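Local structure of transcriptional regulator AefR (Pseudomonas syringae pv. tomato, 3CDL) at the interface of chains A and B. The protein probably binds DNA at cis-regulatory sequences as a transcription factor of the TetR family, through an N-terminal helix-turn-helix motif. Numbering follows the deposited sequence. Chains: chain A/B, Transcriptional regulator AefR.

Both contacts belong to the two-fold symmetric interface between the copies of AefR, and their C-alpha centres lie about 21 Å apart. Contact 1 joins helix 152-167 of chain A, backed by A:Tyr199 of helix 181-199, to helices 152-167 and 181-199 of chain B. Contact 2 is built from helices 100-114 and 169-174 and contains A:Trp169 and B:Trp169. They share no residue, yet B:Phe166 of contact 1 stands three positions before B:Trp169 of contact 2, so the chain passes directly from one patch to the other. TetR regulators generally act as dimers paired through their C-terminal domains; this pairing is consistent with that arrangement, though the crystal alone does not prove it.

Contact 1: the interface of chains A and B. Residues chain A 154, 158, 199; chain B 166, 186-187, 190.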
loop_
_atom_site.group_PDB
_atom_site.type_symbol
_atom_site.label_atom_id
_atom_site.label_comp_id
_atom_site.label_asym_id
_atom_site.label_seq_id
_atom_site.Cartn_x
_atom_site.Cartn_y
_atom_site.Cartn_z
ATOM N N PHE A 154 -6.028 -15.554 -2.787
ATOM C CA PHE A 154 -6.730 -14.444 -3.352
ATOM C C PHE A 154 -7.670 -13.875 -2.305
ATOM O O PHE A 154 -7.862 -12.660 -2.215
ATOM C CB PHE A 154 -7.516 -14.966 -4.563
ATOM C CG PHE A 154 -8.561 -14.024 -5.090
ATOM C CD1 PHE A 154 -8.345 -13.332 -6.291
ATOM C CD2 PHE A 154 -9.780 -13.863 -4.433
ATOM C CE1 PHE A 154 -9.296 -12.473 -6.805
ATOM C CE2 PHE A 154 -10.748 -12.980 -4.946
ATOM C CZ PHE A 154 -10.504 -12.303 -6.141
ATOM N N GLN A 158 -7.585 -10.264 -0.033
ATOM C CA GLN A 158 -8.744 -9.368 0.132
ATOM C C GLN A 158 -9.010 -9.111 1.580
ATOM O O GLN A 158 -9.376 -8.020 1.945
ATOM C CB GLN A 158 -10.019 -9.968 -0.446
ATOM C CG GLN A 158 -10.114 -9.965 -1.924
ATOM C CD GLN A 158 -11.326 -10.734 -2.402
ATOM O OE1 GLN A 158 -12.033 -10.304 -3.337
ATOM N NE2 GLN A 158 -11.584 -11.889 -1.769
ATOM N N TYR A 199 -18.276 -15.000 1.836
ATOM C CA TYR A 199 -17.610 -16.300 1.720
ATOM C C TYR A 199 -18.162 -17.472 2.519
ATOM O O TYR A 199 -17.926 -18.627 2.116
ATOM C CB TYR A 199 -16.103 -16.194 2.010
ATOM C CG TYR A 199 -15.336 -15.606 0.862
ATOM C CD1 TYR A 199 -15.314 -16.240 -0.388
ATOM C CD2 TYR A 199 -14.678 -14.389 1.005
ATOM C CE1 TYR A 199 -14.639 -15.686 -1.457
ATOM C CE2 TYR A 199 -13.993 -13.831 -0.057
ATOM C CZ TYR A 199 -13.977 -14.481 -1.279
ATOM O OH TYR A 199 -13.292 -13.905 -2.308
ATOM N N PHE B 166 -4.542 -5.890 -5.444
ATOM C CA PHE B 166 -4.102 -6.735 -6.565
ATOM C C PHE B 166 -3.473 -5.922 -7.694
ATOM O O PHE B 166 -2.523 -6.364 -8.340
ATOM C CB PHE B 166 -5.287 -7.527 -7.167
ATOM C CG PHE B 166 -5.916 -8.496 -6.206
ATOM C CD1 PHE B 166 -5.254 -9.683 -5.855
ATOM C CD2 PHE B 166 -7.161 -8.212 -5.623
ATOM C CE1 PHE B 166 -5.829 -10.579 -4.963
ATOM C CE2 PHE B 166 -7.741 -9.093 -4.727
ATOM C CZ PHE B 166 -7.080 -10.273 -4.395
ATOM N N ASN B 186 -11.880 -10.846 -12.690
ATOM C CA ASN B 186 -11.853 -11.642 -11.480
ATOM C C ASN B 186 -11.886 -10.756 -10.239
ATOM O O ASN B 186 -12.738 -10.933 -9.352
ATOM C CB ASN B 186 -10.562 -12.418 -11.449
ATOM C CG ASN B 186 -10.769 -13.824 -11.078
ATOM O OD1 ASN B 186 -10.969 -14.144 -9.891
ATOM N ND2 ASN B 186 -10.741 -14.710 -12.092
ATOM N N VAL B 187 -10.945 -9.810 -10.166
ATOM C CA VAL B 187 -10.840 -9.006 -8.968
ATOM C C VAL B 187 -12.011 -8.032 -8.914
ATOM O O VAL B 187 -12.645 -7.876 -7.862
ATOM C CB VAL B 187 -9.400 -8.386 -8.697
ATOM C CG1 VAL B 187 -8.287 -9.361 -9.048
ATOM C CG2 VAL B 187 -9.205 -7.088 -9.382
ATOM N N SER B 190 -15.380 -10.109 -7.814
ATOM C CA SER B 190 -15.494 -10.377 -6.378
ATOM C C SER B 190 -15.571 -9.138 -5.531
ATOM O O SER B 190 -16.262 -9.147 -4.523
ATOM C CB SER B 190 -14.439 -11.338 -5.793
ATOM O OG SER B 190 -13.197 -11.132 -6.403
#
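A:Phe154, from helix 152-167, points its ring at B:Phe166, B:Val187 and B:Ser190 in the C-terminal regulatory domain of this TetR-family protein, where helix-to-helix packing typically forms the dimer. It hides 81 Å² of surface, more than any other residue of the patch. Its CG stands anti to the backbone N (chi1 166°), a torsion that carries the ring away from its own helix and over helix 181-199 of chain B. One face receives B:Phe166: the tip atom CZ comes within 3.8 Å of A:Phe154 CD1, off-centre toward the rim. The two side chains cross at about a right angle. B:Phe166, which buries 38 Å², meets chain A with its edge, and its CZ also lies 3.3 Å from the backbone carbonyl oxygen O of A:Phe154, in the plane of the B:Phe166 ring. At another point of that edge, B:Phe166 CE2 touches the methylene CG of A:Gln158 at 3.8 Å. Alongside the rim of A:Phe154, the methyl CG1 of B:Val187 packs 4.0 Å from A:Phe154 CE1. B:Ser190 buries 28 Å² and sets its hydroxyl in the plane of the A:Phe154 ring, at the edge. That hydroxyl, B:Ser190 OG, donates to the backbone O of B:Asn186 at 3.0 Å, with a C=O...donor angle of 145°, which ties it to its own helix. The cross-chain hydrogen bond from B:Ser190 OG to A:Gln158 OE1 is weak, at 3.4 Å. The amide is steadied from its other end, since A:Gln158 NE2 donates to the phenol OH of A:Tyr199 at 2.7 Å, with the oxygen in the amide plane.

Contact 2: the interface of chains A and B. Residues chain A 110-111, 113-114, 169, 173; chain B 110, 114, 169, 172-174.
A:Trp169 and B:Trp169 lie face to face across the two-fold axis of an interface that resembles the dimer contacts usual in the TetR family. Their indole planes are 2° apart, and the two side chains are antiparallel. Each CD2 sits over the centre of the partner indole, 3.3 Å above its plane. The overlap spans both rings of each indole: the five-membered rings have centroids 3.4 Å apart and the six-membered rings 3.7 Å. In both chains CG is anti to the carbonyl carbon, the same rotamer, as expected from the two-fold relation. Each tryptophan buries 83 Å². At the benzo end the indoles meet threonine methyls tip to tip: CG2 of A:Thr173 reaches CH2 of B:Trp169 at 3.6 Å, and the reciprocal pair repeats this. The hydroxyls turn back to their own helix; OG1 of B:Thr173 donates to O of B:Trp169 at 2.7 Å, from above the carbonyl plane, which fixes the methyl toward the indole. A:Thr113 provides a polar link between the chains. Its OG1, placed between the backbone N and carbonyl carbon (chi1 72°), donates to the backbone O of B:Thr173 at 2.7 Å; the C=O...donor angle is 140° and the hydroxyl stands above the carbonyl plane. Aliphatic packing continues beyond the threonines. A:Ile114 and B:Ile114 lie alongside one another, head to tail, with CD1 of A:Ile114 4.0 Å from CG2 of B:Ile114. CD1 of B:Ile114 also meets CG1 of A:Val110 at 3.9 Å. In each chain the short helix 169-174 follows helix 152-167 and brings its tryptophan to the symmetry axis, while the C-terminal part of helix 100-114 packs against the partner's helices 100-114 and 169-174.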
loop_
_atom_site.group_PDB
_atom_site.type_symbol
_atom_site.label_atom_id
_atom_site.label_comp_id
_atom_site.label_asym_id
_atom_site.label_seq_id
_atom_site.Cartn_x
_atom_site.Cartn_y
_atom_site.Cartn_z
ATOM N N VAL A 110 9.149 -1.651 2.974
ATOM C CA VAL A 110 8.398 -1.146 1.828
ATOM C C VAL A 110 9.257 -0.158 1.029
ATOM O O VAL A 110 9.298 -0.218 -0.209
ATOM C CB VAL A 110 7.024 -0.481 2.203
ATOM C CG1 VAL A 110 6.320 0.015 0.946
ATOM C CG2 VAL A 110 6.086 -1.444 2.953
ATOM N N GLY A 111 9.959 0.738 1.723
ATOM C CA GLY A 111 10.772 1.747 1.039
ATOM C C GLY A 111 11.958 1.158 0.299
ATOM O O GLY A 111 12.386 1.678 -0.755
ATOM N N THR A 113 12.153 -1.672 -1.248
ATOM C CA THR A 113 11.806 -2.422 -2.449
ATOM C C THR A 113 11.273 -1.515 -3.556
ATOM O O THR A 113 11.456 -1.812 -4.723
ATOM C CB THR A 113 10.897 -3.715 -2.199
ATOM O OG1 THR A 113 9.549 -3.357 -1.857
ATOM C CG2 THR A 113 11.515 -4.650 -1.128
ATOM N N ILE A 114 10.645 -0.399 -3.205
ATOM C CA ILE A 114 10.310 0.578 -4.248
ATOM C C ILE A 114 11.587 1.250 -4.754
ATOM O O ILE A 114 11.796 1.347 -5.986
ATOM C CB ILE A 114 9.278 1.644 -3.809
ATOM C CG1 ILE A 114 9.960 2.865 -3.226
ATOM C CG2 ILE A 114 8.261 1.063 -2.846
ATOM C CD1 ILE A 114 9.008 3.781 -2.466
ATOM N N TRP A 169 -1.179 0.980 4.724
ATOM C CA TRP A 169 -0.773 1.909 3.666
ATOM C C TRP A 169 -0.694 3.421 4.026
ATOM O O TRP A 169 0.341 4.041 3.775
ATOM C CB TRP A 169 -1.619 1.665 2.432
ATOM C CG TRP A 169 -1.376 0.281 1.886
ATOM C CD1 TRP A 169 -2.284 -0.731 1.779
ATOM C CD2 TRP A 169 -0.114 -0.258 1.446
ATOM N NE1 TRP A 169 -1.677 -1.850 1.269
ATOM C CE2 TRP A 169 -0.345 -1.589 1.057
ATOM C CE3 TRP A 169 1.181 0.254 1.352
ATOM C CZ2 TRP A 169 0.679 -2.416 0.552
ATOM C CZ3 TRP A 169 2.194 -0.570 0.855
ATOM C CH2 TRP A 169 1.936 -1.883 0.458
ATOM N N THR A 173 3.001 4.961 3.964
ATOM C CA THR A 173 3.349 5.794 2.805
ATOM C C THR A 173 3.329 7.297 3.076
ATOM O O THR A 173 4.041 8.020 2.390
ATOM C CB THR A 173 2.533 5.448 1.526
ATOM O OG1 THR A 173 1.177 5.841 1.711
ATOM C CG2 THR A 173 2.599 3.939 1.213
ATOM N N VAL B 110 5.070 7.820 -4.214
ATOM C CA VAL B 110 5.216 7.016 -3.021
ATOM C C VAL B 110 6.666 6.946 -2.559
ATOM O O VAL B 110 6.960 7.107 -1.370
ATOM C CB VAL B 110 4.669 5.595 -3.238
ATOM C CG1 VAL B 110 4.872 4.745 -1.962
ATOM C CG2 VAL B 110 3.200 5.667 -3.623
ATOM N N ILE B 114 7.515 8.396 1.195
ATOM C CA ILE B 114 7.626 7.364 2.248
ATOM C C ILE B 114 8.558 7.743 3.407
ATOM O O ILE B 114 8.149 7.691 4.591
ATOM C CB ILE B 114 7.933 5.934 1.673
ATOM C CG1 ILE B 114 7.890 4.864 2.781
ATOM C CG2 ILE B 114 9.245 5.905 0.866
ATOM C CD1 ILE B 114 7.396 3.483 2.307
ATOM N N TRP B 169 -0.765 -1.761 -5.167
ATOM C CA TRP B 169 0.352 -2.080 -4.281
ATOM C C TRP B 169 1.373 -3.133 -4.761
ATOM O O TRP B 169 2.557 -2.859 -4.723
ATOM C CB TRP B 169 -0.150 -2.391 -2.878
ATOM C CG TRP B 169 -0.868 -1.199 -2.287
ATOM C CD1 TRP B 169 -2.191 -1.122 -1.937
ATOM C CD2 TRP B 169 -0.299 0.076 -1.989
ATOM N NE1 TRP B 169 -2.484 0.137 -1.424
ATOM C CE2 TRP B 169 -1.341 0.892 -1.453
ATOM C CE3 TRP B 169 0.981 0.626 -2.141
ATOM C CZ2 TRP B 169 -1.126 2.222 -1.046
ATOM C CZ3 TRP B 169 1.195 1.961 -1.740
ATOM C CH2 TRP B 169 0.148 2.734 -1.193
ATOM N N VAL B 172 3.423 -1.288 -7.351
ATOM C CA VAL B 172 4.130 -0.126 -6.853
ATOM C C VAL B 172 5.241 -0.591 -5.921
ATOM O O VAL B 172 6.324 -0.031 -5.912
ATOM C CB VAL B 172 3.153 0.881 -6.136
ATOM C CG1 VAL B 172 3.880 1.775 -5.138
ATOM C CG2 VAL B 172 2.388 1.713 -7.139
ATOM N N THR B 173 4.997 -1.631 -5.142
ATOM C CA THR B 173 5.957 -1.996 -4.099
ATOM C C THR B 173 6.940 -3.069 -4.546
ATOM O O THR B 173 8.101 -3.042 -4.159
ATOM C CB THR B 173 5.266 -2.361 -2.744
ATOM O OG1 THR B 173 4.423 -3.502 -2.931
ATOM C CG2 THR B 173 4.386 -1.233 -2.286
ATOM N N PHE B 174 6.486 -4.000 -5.373
ATOM C CA PHE B 174 7.319 -5.151 -5.748
ATOM C C PHE B 174 7.615 -5.212 -7.236
ATOM O O PHE B 174 8.186 -6.190 -7.715
ATOM C CB PHE B 174 6.644 -6.465 -5.306
ATOM C CG PHE B 174 6.521 -6.621 -3.809
ATOM C CD1 PHE B 174 7.664 -6.740 -3.005
ATOM C CD2 PHE B 174 5.262 -6.662 -3.195
ATOM C CE1 PHE B 174 7.556 -6.883 -1.614
ATOM C CE2 PHE B 174 5.150 -6.800 -1.796
ATOM C CZ PHE B 174 6.304 -6.910 -1.014
#